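Local coordinates for protein beta-1,3-1,4-glucanase (Caldicellulosiruptor sp. F32, PDB 5H4R) that probably hydrolyses mixed-linkage beta-1,3-1,4-glucans, acting as a family 5 lichenase whose pocket binds a gluco-oligosaccharide, at residues S110-S115 with I160-S165; Q337-F342 with W382-I387. The protein carries 1 engineered substitution. One frame throughout, in Å; residues are numbered along the deposited sequence.

Interaction 1. Residues S110-S115 with I160-S165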
loop_
_atom_site.group_PDB
_atom_site.type_symbol
_atom_site.label_atom_id
_atom_site.label_comp_id
_atom_site.label_asym_id
_atom_site.label_seq_id
_atom_site.Cartn_x
_atom_site.Cartn_y
_atom_site.Cartn_z
ATOM N N SER A 110 18.233 8.012 20.649
ATOM C CA SER A 110 17.003 7.760 21.390
ATOM C C SER A 110 15.780 8.369 20.720
ATOM O O SER A 110 14.659 7.932 21.003
ATOM C CB SER A 110 17.120 8.288 22.822
ATOM O OG SER A 110 17.687 9.588 22.847
ATOM N N ASN A 111 15.949 9.348 19.831
ATOM C CA ASN A 111 14.792 9.929 19.158
ATOM C C ASN A 111 14.766 9.608 17.670
ATOM O O ASN A 111 14.207 10.368 16.876
ATOM C CB ASN A 111 14.710 11.438 19.386
ATOM C CG ASN A 111 13.275 11.968 19.182
ATOM O OD1 ASN A 111 12.303 11.211 19.312
ATOM N ND2 ASN A 111 13.144 13.247 18.848
ATOM N N PHE A 112 15.328 8.464 17.282
ATOM C CA PHE A 112 15.143 7.887 15.946
ATOM C C PHE A 112 15.499 8.878 14.837
ATOM O O PHE A 112 14.717 9.131 13.909
ATOM C CB PHE A 112 13.703 7.381 15.730
ATOM C CG PHE A 112 13.177 6.463 16.817
ATOM C CD1 PHE A 112 13.593 5.141 16.908
ATOM C CD2 PHE A 112 12.209 6.910 17.701
ATOM C CE1 PHE A 112 13.093 4.304 17.881
ATOM C CE2 PHE A 112 11.696 6.066 18.677
ATOM C CZ PHE A 112 12.135 4.764 18.767
ATOM N N THR A 113 16.715 9.389 14.902
ATOM C CA THR A 113 17.188 10.278 13.851
ATOM C C THR A 113 17.404 9.487 12.579
ATOM O O THR A 113 18.210 8.552 12.566
ATOM C CB THR A 113 18.488 10.960 14.255
ATOM O OG1 THR A 113 18.299 11.688 15.466
ATOM C CG2 THR A 113 18.930 11.922 13.159
ATOM N N ILE A 114 16.741 9.897 11.502
ATOM C CA ILE A 114 16.889 9.224 10.209
ATOM C C ILE A 114 18.210 9.636 9.573
ATOM O O ILE A 114 18.548 10.825 9.504
ATOM C CB ILE A 114 15.711 9.550 9.277
ATOM C CG1 ILE A 114 14.374 9.094 9.885
ATOM C CG2 ILE A 114 15.915 8.878 7.930
ATOM C CD1 ILE A 114 13.161 9.642 9.147
ATOM N N SER A 115 18.955 8.640 9.104
ATOM C CA SER A 115 20.166 8.872 8.333
ATOM C C SER A 115 19.894 9.815 7.172
ATOM O O SER A 115 18.977 9.590 6.375
ATOM C CB SER A 115 20.700 7.546 7.792
ATOM O OG SER A 115 21.459 7.777 6.616
ATOM N N ILE A 160 4.406 5.723 20.010
ATOM C CA ILE A 160 4.064 7.131 19.818
ATOM C C ILE A 160 5.310 7.932 19.467
ATOM O O ILE A 160 5.306 8.746 18.538
ATOM C CB ILE A 160 3.374 7.687 21.083
ATOM C CG1 ILE A 160 1.970 7.086 21.226
ATOM C CG2 ILE A 160 3.292 9.201 21.035
ATOM C CD1 ILE A 160 1.316 7.311 22.566
ATOM N N LYS A 161 6.399 7.709 20.211
ATOM C CA LYS A 161 7.645 8.433 19.965
ATOM C C LYS A 161 8.167 8.164 18.566
ATOM O O LYS A 161 8.668 9.072 17.886
ATOM C CB LYS A 161 8.681 8.026 21.002
ATOM C CG LYS A 161 9.958 8.789 20.933
ATOM C CD LYS A 161 10.912 8.370 22.068
ATOM C CE LYS A 161 12.162 9.230 22.139
ATOM N NZ LYS A 161 11.904 10.618 22.612
ATOM N N TYR A 162 8.070 6.907 18.122
ATOM C CA TYR A 162 8.543 6.521 16.794
ATOM C C TYR A 162 7.716 7.169 15.692
ATOM O O TYR A 162 8.268 7.754 14.752
ATOM C CB TYR A 162 8.508 4.990 16.661
ATOM C CG TYR A 162 9.152 4.478 15.389
ATOM C CD1 TYR A 162 10.521 4.540 15.224
ATOM C CD2 TYR A 162 8.391 3.922 14.345
ATOM C CE1 TYR A 162 11.135 4.087 14.081
ATOM C CE2 TYR A 162 9.020 3.460 13.175
ATOM C CZ TYR A 162 10.390 3.540 13.065
ATOM O OH TYR A 162 11.079 3.108 11.949
ATOM N N VAL A 163 6.388 7.065 15.779
ATOM C CA VAL A 163 5.515 7.708 14.792
ATOM C C VAL A 163 5.777 9.212 14.759
ATOM O O VAL A 163 5.973 9.802 13.687
ATOM C CB VAL A 163 4.038 7.386 15.099
ATOM C CG1 VAL A 163 3.097 8.188 14.190
ATOM C CG2 VAL A 163 3.776 5.907 14.941
ATOM N N LYS A 164 5.811 9.854 15.937
ATOM C CA LYS A 164 6.076 11.296 16.000
ATOM C C LYS A 164 7.404 11.639 15.338
ATOM O O LYS A 164 7.488 12.579 14.539
ATOM C CB LYS A 164 6.066 11.781 17.449
ATOM C CG LYS A 164 4.706 11.914 18.073
ATOM C CD LYS A 164 4.797 12.687 19.396
ATOM C CE LYS A 164 3.434 12.810 20.057
ATOM N NZ LYS A 164 3.511 13.461 21.389
ATOM N N SER A 165 8.461 10.892 15.657
ATOM C CA SER A 165 9.785 11.263 15.173
ATOM C C SER A 165 9.938 11.009 13.685
ATOM O O SER A 165 10.434 11.873 12.949
ATOM C CB SER A 165 10.886 10.528 15.914
ATOM O OG SER A 165 12.124 10.999 15.398
HETATM O O HOH W 1 14.929 10.833 23.210
HETATM O O HOH W 2 9.510 11.449 18.990
#
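Phe112 presents one ring face to Tyr162, and the peptide just before it is fastened to Ser165. Followed outward, Phe112 starts with CB, 4.0 Å from Ser165 OG. With CG anti to its own carbonyl carbon (chi1 -51°), the ring begins over the edge of Tyr162: CG is 3.6 Å from Tyr162 CD1, and CD1 and CE1 are about as close to that atom. On the CD2-CE2 side of the rim, CE2 meets the helix backbone at Tyr162 CA, 3.7 Å away, while Lys161 CG lies near the ring plane at the CE2 edge. At the tip, CZ is 3.9 Å from Tyr162 CD1. Tyr162 CD1 therefore sits over the centre of the Phe112 ring, and with the Phe112 and Tyr162 ring planes 86° apart the pair is a T-shaped stack. Ser110 O lies above the opposite face, toward the rim.

The shortest polar link is the bond that Ser165 OG donates to Asn111 O at 2.6 Å, tilted 29° from the carbonyl plane. Lys161 NZ adds a weak bond to Asn111 OD1 at 3.4 Å and donates to a water that also bonds Ser110 OG. A second water donates both to Asn111 OD1 and to Lys161 O. Gln169, one turn on, holds Phe112 O and Ile114 N, and Tyr162 OH bonds Asp143, which directly follows the pocket residues His141 and His142 in sequence.

The chemistry is thus layered: a buried aromatic pair and a hydroxyl-to-carbonyl bond anchor the turn of the 107-108/113-114 hairpin on helix 156-173, whereas the exposed lysine-asparagine fringe is loosely bridged through water.

Interaction 2. Residues Q337-F342 with W382-I387; sequences QSRVEF and WVYPEI
Val340 and Ile387 bring helix 336-352 and the first turn of helix 385-395 together, their CA atoms being 4.8 Å apart. The side chains divide into an apolar part and a cationic one. In the apolar part, Val340 CG2 rests on Glu386 CB at 3.7 Å and also reaches Ile387 CG1. Glu386 contributes its aliphatic base here; its carboxylate leads away to a salt bridge with Arg22.

Arg339 supplies the cationic part. Its chain bends at chi3 (-67°), which carries NE off the line of the preceding carbons, and the guanidinium has Ile387 against a face and Tyr384 at its edge. Ile387 CD1 lies over the centre of that face, 3.6 Å from Arg339 CZ. NH2 meets the phenol ring, sitting 3.2 Å above the plane of Tyr384 and over its centre. Arg339 CZ is 4.5 Å from the Tyr384 ring centroid and only 11° off the ring normal, which meets the geometry of a cation-pi interaction. Because the two planes are 83° apart, the guanidinium approaches edge-on instead of stacking flat. Val383 CG1 lies over the opposite ring face, toward the rim, so the ring has a methyl on one face and the cation on the other.

No hydrogen bond crosses between the segments. Arg339 NH1 bonds Ala329 O in the loop after strand 322-327, which carries pocket residue Glu326, and NH2 has a long, weak ion pair with Asp331. The buried charge is thus met by a carbonyl, a distant carboxylate and an aromatic face, which would be expected to favour the protonated guanidinium, while the helices themselves join through aliphatic carbons, the Val340 methyl on the Glu386 and Ile387 methylenes.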
loop_
_atom_site.group_PDB
_atom_site.type_symbol
_atom_site.label_atom_id
_atom_site.label_comp_id
_atom_site.label_asym_id
_atom_site.label_seq_id
_atom_site.Cartn_x
_atom_site.Cartn_y
_atom_site.Cartn_z
ATOM N N GLN A 337 -3.218 -16.608 -18.079
ATOM C CA GLN A 337 -4.599 -16.283 -18.423
ATOM C C GLN A 337 -5.420 -16.013 -17.168
ATOM O O GLN A 337 -6.225 -15.066 -17.128
ATOM C CB GLN A 337 -5.217 -17.417 -19.239
ATOM C CG GLN A 337 -6.650 -17.149 -19.611
ATOM C CD GLN A 337 -6.790 -15.957 -20.546
ATOM O OE1 GLN A 337 -6.008 -15.792 -21.505
ATOM N NE2 GLN A 337 -7.809 -15.135 -20.300
ATOM N N SER A 338 -5.240 -16.835 -16.124
ATOM C CA SER A 338 -5.953 -16.585 -14.869
ATOM C C SER A 338 -5.576 -15.242 -14.256
ATOM O O SER A 338 -6.436 -14.516 -13.746
ATOM C CB SER A 338 -5.673 -17.688 -13.851
ATOM O OG SER A 338 -6.286 -18.915 -14.205
ATOM N N ARG A 339 -4.280 -14.915 -14.235
ATOM C CA ARG A 339 -3.866 -13.664 -13.618
ATOM C C ARG A 339 -4.330 -12.455 -14.433
ATOM O O ARG A 339 -4.648 -11.408 -13.854
ATOM C CB ARG A 339 -2.360 -13.664 -13.417
ATOM C CG ARG A 339 -1.897 -14.702 -12.438
ATOM C CD ARG A 339 -0.584 -14.328 -11.802
ATOM N NE ARG A 339 0.489 -14.334 -12.791
ATOM C CZ ARG A 339 1.587 -13.575 -12.764
ATOM N NH1 ARG A 339 1.813 -12.680 -11.804
ATOM N NH2 ARG A 339 2.479 -13.722 -13.722
ATOM N N VAL A 340 -4.417 -12.596 -15.759
ATOM C CA VAL A 340 -4.970 -11.546 -16.625
ATOM C C VAL A 340 -6.451 -11.304 -16.316
ATOM O O VAL A 340 -6.902 -10.158 -16.139
ATOM C CB VAL A 340 -4.743 -11.926 -18.099
ATOM C CG1 VAL A 340 -5.585 -11.080 -19.049
ATOM C CG2 VAL A 340 -3.267 -11.830 -18.471
ATOM N N GLU A 341 -7.239 -12.378 -16.230
ATOM C CA GLU A 341 -8.654 -12.209 -15.917
ATOM C C GLU A 341 -8.844 -11.618 -14.525
ATOM O O GLU A 341 -9.672 -10.713 -14.333
ATOM C CB GLU A 341 -9.388 -13.538 -16.044
ATOM C CG GLU A 341 -9.509 -14.023 -17.480
ATOM C CD GLU A 341 -10.217 -15.374 -17.630
ATOM O OE1 GLU A 341 -11.162 -15.678 -16.857
ATOM O OE2 GLU A 341 -9.809 -16.158 -18.527
ATOM N N PHE A 342 -8.092 -12.130 -13.539
ATOM C CA PHE A 342 -8.099 -11.585 -12.186
ATOM C C PHE A 342 -7.829 -10.086 -12.186
ATOM O O PHE A 342 -8.528 -9.317 -11.510
ATOM C CB PHE A 342 -7.038 -12.307 -11.345
ATOM C CG PHE A 342 -6.708 -11.640 -10.040
ATOM C CD1 PHE A 342 -7.452 -11.869 -8.903
ATOM C CD2 PHE A 342 -5.597 -10.799 -9.949
ATOM C CE1 PHE A 342 -7.118 -11.245 -7.697
ATOM C CE2 PHE A 342 -5.258 -10.183 -8.758
ATOM C CZ PHE A 342 -6.010 -10.406 -7.629
ATOM N N TRP A 382 8.588 -5.165 -19.911
ATOM C CA TRP A 382 7.470 -5.753 -19.183
ATOM C C TRP A 382 7.444 -7.253 -19.467
ATOM O O TRP A 382 7.348 -7.680 -20.629
ATOM C CB TRP A 382 6.142 -5.090 -19.572
ATOM C CG TRP A 382 6.091 -3.659 -19.164
ATOM C CD1 TRP A 382 6.396 -2.588 -19.941
ATOM C CD2 TRP A 382 5.781 -3.141 -17.857
ATOM N NE1 TRP A 382 6.280 -1.424 -19.217
ATOM C CE2 TRP A 382 5.896 -1.740 -17.936
ATOM C CE3 TRP A 382 5.393 -3.723 -16.644
ATOM C CZ2 TRP A 382 5.651 -0.904 -16.847
ATOM C CZ3 TRP A 382 5.145 -2.882 -15.555
ATOM C CH2 TRP A 382 5.294 -1.495 -15.665
ATOM N N VAL A 383 7.533 -8.053 -18.406
ATOM C CA VAL A 383 7.468 -9.506 -18.558
ATOM C C VAL A 383 6.037 -9.957 -18.824
ATOM O O VAL A 383 5.803 -10.908 -19.587
ATOM C CB VAL A 383 8.047 -10.172 -17.302
ATOM C CG1 VAL A 383 7.918 -11.683 -17.402
ATOM C CG2 VAL A 383 9.503 -9.793 -17.148
ATOM N N TYR A 384 5.075 -9.273 -18.202
ATOM C CA TYR A 384 3.658 -9.616 -18.279
ATOM C C TYR A 384 2.875 -8.398 -18.751
ATOM O O TYR A 384 2.058 -7.843 -18.016
ATOM C CB TYR A 384 3.156 -10.100 -16.922
ATOM C CG TYR A 384 3.856 -11.345 -16.474
ATOM C CD1 TYR A 384 3.665 -12.527 -17.160
ATOM C CD2 TYR A 384 4.699 -11.351 -15.359
ATOM C CE1 TYR A 384 4.302 -13.673 -16.784
ATOM C CE2 TYR A 384 5.358 -12.500 -14.972
ATOM C CZ TYR A 384 5.148 -13.664 -15.674
ATOM O OH TYR A 384 5.763 -14.852 -15.338
ATOM N N PRO A 385 3.130 -7.934 -19.970
ATOM C CA PRO A 385 2.363 -6.786 -20.481
ATOM C C PRO A 385 0.868 -7.061 -20.541
ATOM O O PRO A 385 0.062 -6.118 -20.480
ATOM C CB PRO A 385 2.960 -6.561 -21.872
ATOM C CG PRO A 385 3.523 -7.892 -22.266
ATOM C CD PRO A 385 4.012 -8.526 -20.980
ATOM N N GLU A 386 0.471 -8.329 -20.645
ATOM C CA GLU A 386 -0.947 -8.671 -20.689
ATOM C C GLU A 386 -1.654 -8.305 -19.388
ATOM O O GLU A 386 -2.827 -7.910 -19.402
ATOM C CB GLU A 386 -1.117 -10.150 -20.973
ATOM C CG GLU A 386 -0.453 -10.605 -22.291
ATOM C CD GLU A 386 1.005 -11.066 -22.160
ATOM O OE1 GLU A 386 1.650 -10.907 -21.093
ATOM O OE2 GLU A 386 1.497 -11.609 -23.180
ATOM N N ILE A 387 -0.980 -8.490 -18.250
ATOM C CA ILE A 387 -1.565 -8.120 -16.966
ATOM C C ILE A 387 -1.693 -6.609 -16.886
ATOM O O ILE A 387 -2.710 -6.079 -16.434
ATOM C CB ILE A 387 -0.727 -8.685 -15.801
ATOM C CG1 ILE A 387 -0.759 -10.222 -15.794
ATOM C CG2 ILE A 387 -1.209 -8.139 -14.468
ATOM C CD1 ILE A 387 0.103 -10.909 -14.714
#

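Overall arrangement
Both contacts belong to the (beta/alpha)8 barrel of the family 5 enzyme, and both lie on its periphery, on opposite sides of the chain's centre. Their centres are 41 Å apart, with nearest atoms about 28 Å apart, and they share no helix or strand. Interaction 1 comes first and closes before interaction 2 opens: it docks the hairpin after strand 96-99 on helix 156-173, which connects strands 135-139 and 181-184. Interaction 2 pairs helix 336-352, between the last two barrel strands, with the terminal helix 385-395. Interaction 1 thus fastens a hairpin to a helix of the barrel's outer layer, and interaction 2 seats the C-terminal helix against that layer.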